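Local coordinates for protein 16S rRNA methyltransferase (Streptomyces sp. DSM 40477, PDB 3MQ2) that methylates the N1 position of adenine 1408 in 16S rRNA, using S-adenosyl-L-methionine, and so confers resistance to aminoglycosides such as kanamycin, neomycin and apramycin, at residues 183-188 with 205-210; 121-126 with 169-174. One frame throughout, in Å; residues are numbered along the deposited sequence. Where two conformers were deposited one is given.

Both contacts belong to one Rossmann-like methyltransferase fold, built on a mixed seven-stranded sheet in the order 3-2-1-4-5-7-6 of class I S-adenosylmethionine-dependent enzymes. Interaction 2 closes before interaction 1 opens along the chain. It sets helix 121-128 beside the C-terminal end of helix 160-173, which leads directly into strand 176-184. Interaction 1 takes up the far end of that strand. Their centres lie about 25 Å apart and their nearest atoms about 8 Å, without touching. Interaction 2 joins two helices packed on the sheet; interaction 1 lies where the outermost strand 176-184 parts from antiparallel strand 209-216, with the Val209 side chain about 9 Å from the bound S-adenosyl-L-homocysteine.

Interaction 1 (183-188 with 205-210); sequences YLEPEE and DRFDVL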
loop_
_atom_site.group_PDB
_atom_site.type_symbol
_atom_site.label_atom_id
_atom_site.label_comp_id
_atom_site.label_asym_id
_atom_site.label_seq_id
_atom_site.Cartn_x
_atom_site.Cartn_y
_atom_site.Cartn_z
ATOM N N TYR A 183 1.139 11.999 13.007
ATOM C CA TYR A 183 -0.279 12.010 12.719
ATOM C C TYR A 183 -0.522 12.772 11.422
ATOM O O TYR A 183 0.168 13.762 11.125
ATOM C CB TYR A 183 -1.040 12.702 13.843
ATOM C CG TYR A 183 -1.123 11.944 15.145
ATOM C CD1 TYR A 183 -1.665 10.665 15.202
ATOM C CD2 TYR A 183 -0.692 12.530 16.328
ATOM C CE1 TYR A 183 -1.758 9.983 16.406
ATOM C CE2 TYR A 183 -0.786 11.861 17.535
ATOM C CZ TYR A 183 -1.323 10.591 17.571
ATOM O OH TYR A 183 -1.416 9.928 18.771
ATOM N N LEU A 184 -1.492 12.301 10.642
ATOM C CA LEU A 184 -1.933 13.007 9.449
ATOM C C LEU A 184 -3.257 13.689 9.740
ATOM O O LEU A 184 -4.165 13.073 10.307
ATOM C CB LEU A 184 -2.132 12.036 8.281
ATOM C CG LEU A 184 -0.901 11.349 7.699
ATOM C CD1 LEU A 184 -1.330 10.661 6.418
ATOM C CD2 LEU A 184 0.214 12.351 7.439
ATOM N N GLU A 185 -3.367 14.961 9.361
ATOM C CA GLU A 185 -4.653 15.660 9.434
ATOM C C GLU A 185 -5.635 14.987 8.489
ATOM O O GLU A 185 -5.227 14.383 7.497
ATOM C CB GLU A 185 -4.488 17.108 8.987
ATOM C CG GLU A 185 -3.546 17.904 9.831
ATOM C CD GLU A 185 -4.191 18.393 11.110
ATOM O OE1 GLU A 185 -5.398 18.148 11.303
ATOM O OE2 GLU A 185 -3.483 19.027 11.917
ATOM N N PRO A 186 -6.936 15.082 8.791
ATOM C CA PRO A 186 -7.961 14.493 7.921
ATOM C C PRO A 186 -7.828 14.979 6.481
ATOM O O PRO A 186 -8.089 14.205 5.553
ATOM C CB PRO A 186 -9.268 15.004 8.540
ATOM C CG PRO A 186 -8.941 15.121 9.985
ATOM C CD PRO A 186 -7.518 15.625 10.030
ATOM N N GLU A 187 -7.432 16.235 6.295
ATOM C CA GLU A 187 -7.230 16.759 4.948
ATOM C C GLU A 187 -6.056 16.084 4.233
ATOM O O GLU A 187 -6.082 15.921 3.009
ATOM C CB GLU A 187 -7.075 18.287 4.965
ATOM C CG GLU A 187 -8.343 19.020 5.368
ATOM C CD GLU A 187 -8.627 18.929 6.861
ATOM O OE1 GLU A 187 -7.679 18.668 7.634
ATOM O OE2 GLU A 187 -9.796 19.125 7.258
ATOM N N GLU A 188 -5.042 15.681 4.996
ATOM C CA GLU A 188 -3.879 14.991 4.429
ATOM C C GLU A 188 -4.243 13.566 4.031
ATOM O O GLU A 188 -3.820 13.068 2.983
ATOM C CB GLU A 188 -2.698 15.005 5.413
ATOM C CG GLU A 188 -2.084 16.394 5.597
ATOM C CD GLU A 188 -0.998 16.448 6.660
ATOM O OE1 GLU A 188 0.064 17.053 6.395
ATOM O OE2 GLU A 188 -1.207 15.914 7.769
ATOM N N ASP A 205 -12.711 12.329 16.080
ATOM C CA ASP A 205 -11.379 12.267 16.668
ATOM C C ASP A 205 -10.462 13.344 16.085
ATOM O O ASP A 205 -10.654 13.788 14.959
ATOM C CB ASP A 205 -10.770 10.864 16.509
ATOM C CG ASP A 205 -11.580 9.806 17.243
ATOM O OD1 ASP A 205 -12.186 10.140 18.285
ATOM O OD2 ASP A 205 -11.629 8.647 16.781
ATOM N N ARG A 206 -9.466 13.757 16.856
ATOM C CA ARG A 206 -8.516 14.761 16.381
ATOM C C ARG A 206 -7.774 14.270 15.145
ATOM O O ARG A 206 -7.670 14.989 14.156
ATOM C CB ARG A 206 -7.516 15.135 17.478
ATOM C CG ARG A 206 -6.513 16.208 17.053
ATOM C CD ARG A 206 -7.200 17.516 16.644
ATOM N NE ARG A 206 -6.216 18.467 16.130
ATOM C CZ ARG A 206 -5.797 18.498 14.868
ATOM N NH1 ARG A 206 -6.286 17.635 13.974
ATOM N NH2 ARG A 206 -4.882 19.381 14.495
ATOM N N PHE A 207 -7.256 13.044 15.222
ATOM C CA PHE A 207 -6.585 12.405 14.101
ATOM C C PHE A 207 -7.099 10.990 13.966
ATOM O O PHE A 207 -7.418 10.342 14.963
ATOM C CB PHE A 207 -5.082 12.324 14.334
ATOM C CG PHE A 207 -4.401 13.651 14.384
ATOM C CD1 PHE A 207 -4.287 14.430 13.246
ATOM C CD2 PHE A 207 -3.836 14.098 15.566
ATOM C CE1 PHE A 207 -3.636 15.666 13.298
ATOM C CE2 PHE A 207 -3.179 15.323 15.625
ATOM C CZ PHE A 207 -3.078 16.099 14.480
ATOM N N ASP A 208 -7.146 10.508 12.731
ATOM C CA ASP A 208 -7.587 9.150 12.456
ATOM C C ASP A 208 -6.456 8.267 11.975
ATOM O O ASP A 208 -6.599 7.053 11.957
ATOM C CB ASP A 208 -8.649 9.164 11.368
ATOM C CG ASP A 208 -9.848 9.978 11.754
ATOM O OD1 ASP A 208 -10.318 9.792 12.889
ATOM O OD2 ASP A 208 -10.310 10.790 10.930
ATOM N N VAL A 209 -5.347 8.879 11.561
ATOM C CA VAL A 209 -4.294 8.138 10.872
ATOM C C VAL A 209 -2.919 8.511 11.404
ATOM O O VAL A 209 -2.644 9.683 11.676
ATOM C CB VAL A 209 -4.344 8.419 9.361
ATOM C CG1 VAL A 209 -3.124 7.832 8.643
ATOM C CG2 VAL A 209 -5.637 7.878 8.759
ATOM N N LEU A 210 -2.065 7.508 11.563
ATOM C CA LEU A 210 -0.670 7.710 11.931
ATOM C C LEU A 210 0.180 7.246 10.750
ATOM O O LEU A 210 0.076 6.097 10.326
ATOM C CB LEU A 210 -0.320 6.857 13.153
ATOM C CG LEU A 210 1.088 6.965 13.734
ATOM C CD1 LEU A 210 1.319 8.388 14.225
ATOM C CD2 LEU A 210 1.277 5.967 14.864
HETATM O O HOH W 1 -6.676 11.920 10.453
#
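Tyr183 lays its CB over the centre of the Phe207 ring, 3.5 Å from the centroid, a CH-pi contact. The two rings are nearly parallel, 7° apart, but slid so far that they barely overlap. Against the opposite face of Phe207, offset toward the rim, lies Arg206 NH1, and Glu185 reaches the ring edge with CD 3.5 Å from Phe207 CE1. Glu185 and Arg206, its chain bent at chi2 (60°), form an end-on salt bridge: NH1 to OE1 at 2.9 Å and NH2 to OE2 at 3.0 Å. OE2 uses its syn lone pair; OE1 is met on the syn side, NH1 30° out of the carboxylate plane. Behind this layer, Leu184 N donates to Val209 O at 3.0 Å where strands 176-184 and 209-216, the last antiparallel pair of the class I methyltransferase sheet, part and the edge strand gives way to helix 186-191. A water donates to Leu184 O and accepts from Asp208 N. Glu185 N, at that helix's N-cap, donates to Glu188 OE2, while Val209 touches Met106 of the cofactor site. The doubly bonded guanidinium should favour ionised Glu185, tying the turn after strand 176-184 to the loop before strand 209-216.

Interaction 2 (121-126 with 169-174); sequences EMLRGM and PRYAEA
Leu123 of helix 121-128 and Ala174, just past the end of helix 160-173, meet CB to CB at 3.6 Å. The methyl of Ala174 also meets the flank of Arg124, whose CG lies 4.0 Å away, so this one small side chain sits against two neighbouring residues of helix 121-128. Deeper in, Leu123 turns to an aromatic partner. Its CG stands anti to its own carbonyl carbon (chi1 -72°), and the branch beyond reaches the Tyr171 ring, with CD1 3.9 Å from CE1. Leucine and tyrosine cross at about a right angle; CD1 is 4.3 Å from the ring centroid, an off-centre CH-pi contact. Tyr171 continues inward onto Phe136 and Val138 of strand 134-141, its ring also meets Trp176, and its hydroxyl is hydrogen-bonded to Val115 O.

The polar link lies at the outer side. Arg124, extended from CG to NE, passes alongside Ala174 and brings NH2 to Glu173 O, a hydrogen bond of 3.0 Å with an N-H...O angle of 158°. The oxygen lies near the guanidinium plane, whereas seen from the acceptor the nitrogen stands above the carbonyl plane, 42° out of it. On the way, the aliphatic part of the arginine brushes the backbone, CG being 3.6 Å from Ala174 O.

Leu123 O is hydrogen-bonded to Trp176 NE1, from the start of strand 176-184. Apolar packing thus fills the inner side of this interhelical seam, while the cationic guanidinium donates to one of the carbonyls at the C-terminal end of helix 160-173, where the helix dipole would be expected to make that bond more favourable.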
loop_
_atom_site.group_PDB
_atom_site.type_symbol
_atom_site.label_atom_id
_atom_site.label_comp_id
_atom_site.label_asym_id
_atom_site.label_seq_id
_atom_site.Cartn_x
_atom_site.Cartn_y
_atom_site.Cartn_z
ATOM N N GLU A 121 7.741 -11.734 9.321
ATOM C CA GLU A 121 7.619 -12.406 8.029
ATOM C C GLU A 121 6.943 -11.569 6.947
ATOM O O GLU A 121 7.420 -11.506 5.821
ATOM C CB GLU A 121 6.916 -13.757 8.172
ATOM C CG GLU A 121 7.778 -14.821 8.829
ATOM C CD GLU A 121 7.171 -15.362 10.106
ATOM O OE1 GLU A 121 5.984 -15.078 10.368
ATOM O OE2 GLU A 121 7.881 -16.072 10.850
ATOM N N MET A 122 5.830 -10.933 7.277
ATOM C CA MET A 122 5.153 -10.168 6.236
ATOM C C MET A 122 5.961 -8.947 5.810
ATOM O O MET A 122 6.056 -8.652 4.621
ATOM C CB MET A 122 3.749 -9.749 6.640
ATOM C CG MET A 122 2.981 -9.184 5.444
ATOM S SD MET A 122 1.279 -8.795 5.834
ATOM C CE MET A 122 0.553 -10.415 5.839
ATOM N N LEU A 123 6.519 -8.227 6.778
ATOM C CA LEU A 123 7.365 -7.070 6.455
ATOM C C LEU A 123 8.544 -7.493 5.583
ATOM O O LEU A 123 8.918 -6.803 4.630
ATOM C CB LEU A 123 7.860 -6.376 7.729
ATOM C CG LEU A 123 6.789 -5.594 8.489
ATOM C CD1 LEU A 123 7.265 -5.217 9.898
ATOM C CD2 LEU A 123 6.432 -4.352 7.685
ATOM N N ARG A 124 9.127 -8.641 5.902
ATOM C CA ARG A 124 10.237 -9.152 5.100
ATOM C C ARG A 124 9.812 -9.510 3.686
ATOM O O ARG A 124 10.575 -9.316 2.738
ATOM C CB ARG A 124 10.885 -10.363 5.779
ATOM C CG ARG A 124 11.704 -9.985 6.999
ATOM C CD ARG A 124 12.442 -11.192 7.579
ATOM N NE ARG A 124 13.244 -10.815 8.740
ATOM C CZ ARG A 124 13.483 -11.607 9.780
ATOM N NH1 ARG A 124 12.995 -12.840 9.806
ATOM N NH2 ARG A 124 14.221 -11.168 10.792
ATOM N N GLY A 125 8.601 -10.042 3.541
ATOM C CA GLY A 125 8.099 -10.406 2.228
ATOM C C GLY A 125 7.875 -9.174 1.368
ATOM O O GLY A 125 8.111 -9.197 0.158
ATOM N N MET A 126 7.404 -8.096 1.992
ATOM C CA MET A 126 7.190 -6.854 1.268
ATOM C C MET A 126 8.532 -6.213 0.929
ATOM O O MET A 126 8.715 -5.695 -0.175
ATOM C CB MET A 126 6.291 -5.904 2.066
ATOM C CG MET A 126 4.813 -6.303 1.977
ATOM S SD MET A 126 3.693 -5.081 2.708
ATOM C CE MET A 126 4.087 -5.320 4.440
ATOM N N PRO A 169 12.136 -0.757 16.407
ATOM C CA PRO A 169 12.979 -1.945 16.588
ATOM C C PRO A 169 12.448 -3.126 15.796
ATOM O O PRO A 169 13.229 -3.853 15.183
ATOM C CB PRO A 169 12.863 -2.234 18.086
ATOM C CG PRO A 169 12.536 -0.932 18.694
ATOM C CD PRO A 169 11.682 -0.208 17.698
ATOM N N ARG A 170 11.131 -3.317 15.812
ATOM C CA ARG A 170 10.508 -4.400 15.063
ATOM C C ARG A 170 10.702 -4.228 13.568
ATOM O O ARG A 170 10.938 -5.198 12.849
ATOM C CB ARG A 170 9.008 -4.465 15.352
ATOM C CG ARG A 170 8.652 -4.828 16.774
ATOM C CD ARG A 170 7.149 -4.848 16.942
ATOM N NE ARG A 170 6.746 -5.508 18.179
ATOM C CZ ARG A 170 5.495 -5.846 18.466
ATOM N NH1 ARG A 170 4.519 -5.586 17.602
ATOM N NH2 ARG A 170 5.222 -6.444 19.618
ATOM N N TYR A 171 10.576 -2.994 13.093
ATOM C CA TYR A 171 10.762 -2.732 11.674
ATOM C C TYR A 171 12.205 -3.033 11.271
ATOM O O TYR A 171 12.444 -3.655 10.234
ATOM C CB TYR A 171 10.364 -1.291 11.330
ATOM C CG TYR A 171 8.903 -1.143 10.969
ATOM C CD1 TYR A 171 7.917 -1.788 11.702
ATOM C CD2 TYR A 171 8.510 -0.365 9.888
ATOM C CE1 TYR A 171 6.576 -1.663 11.374
ATOM C CE2 TYR A 171 7.174 -0.227 9.552
ATOM C CZ TYR A 171 6.211 -0.875 10.301
ATOM O OH TYR A 171 4.887 -0.746 9.954
ATOM N N ALA A 172 13.156 -2.610 12.105
ATOM C CA ALA A 172 14.573 -2.841 11.820
ATOM C C ALA A 172 14.892 -4.328 11.706
ATOM O O ALA A 172 15.659 -4.731 10.836
ATOM C CB ALA A 172 15.458 -2.193 12.886
ATOM N N GLU A 173 14.304 -5.137 12.585
ATOM C CA GLU A 173 14.498 -6.587 12.549
ATOM C C GLU A 173 14.078 -7.157 11.197
ATOM O O GLU A 173 14.621 -8.167 10.740
ATOM C CB GLU A 173 13.676 -7.265 13.645
ATOM C CG GLU A 173 13.936 -6.752 15.051
ATOM C CD GLU A 173 12.928 -7.284 16.057
ATOM O OE1 GLU A 173 12.926 -6.805 17.212
ATOM O OE2 GLU A 173 12.137 -8.181 15.691
ATOM N N ALA A 174 13.110 -6.505 10.563
ATOM C CA ALA A 174 12.551 -6.989 9.307
ATOM C C ALA A 174 13.151 -6.267 8.107
ATOM O O ALA A 174 12.745 -6.498 6.976
ATOM C CB ALA A 174 11.032 -6.842 9.307
#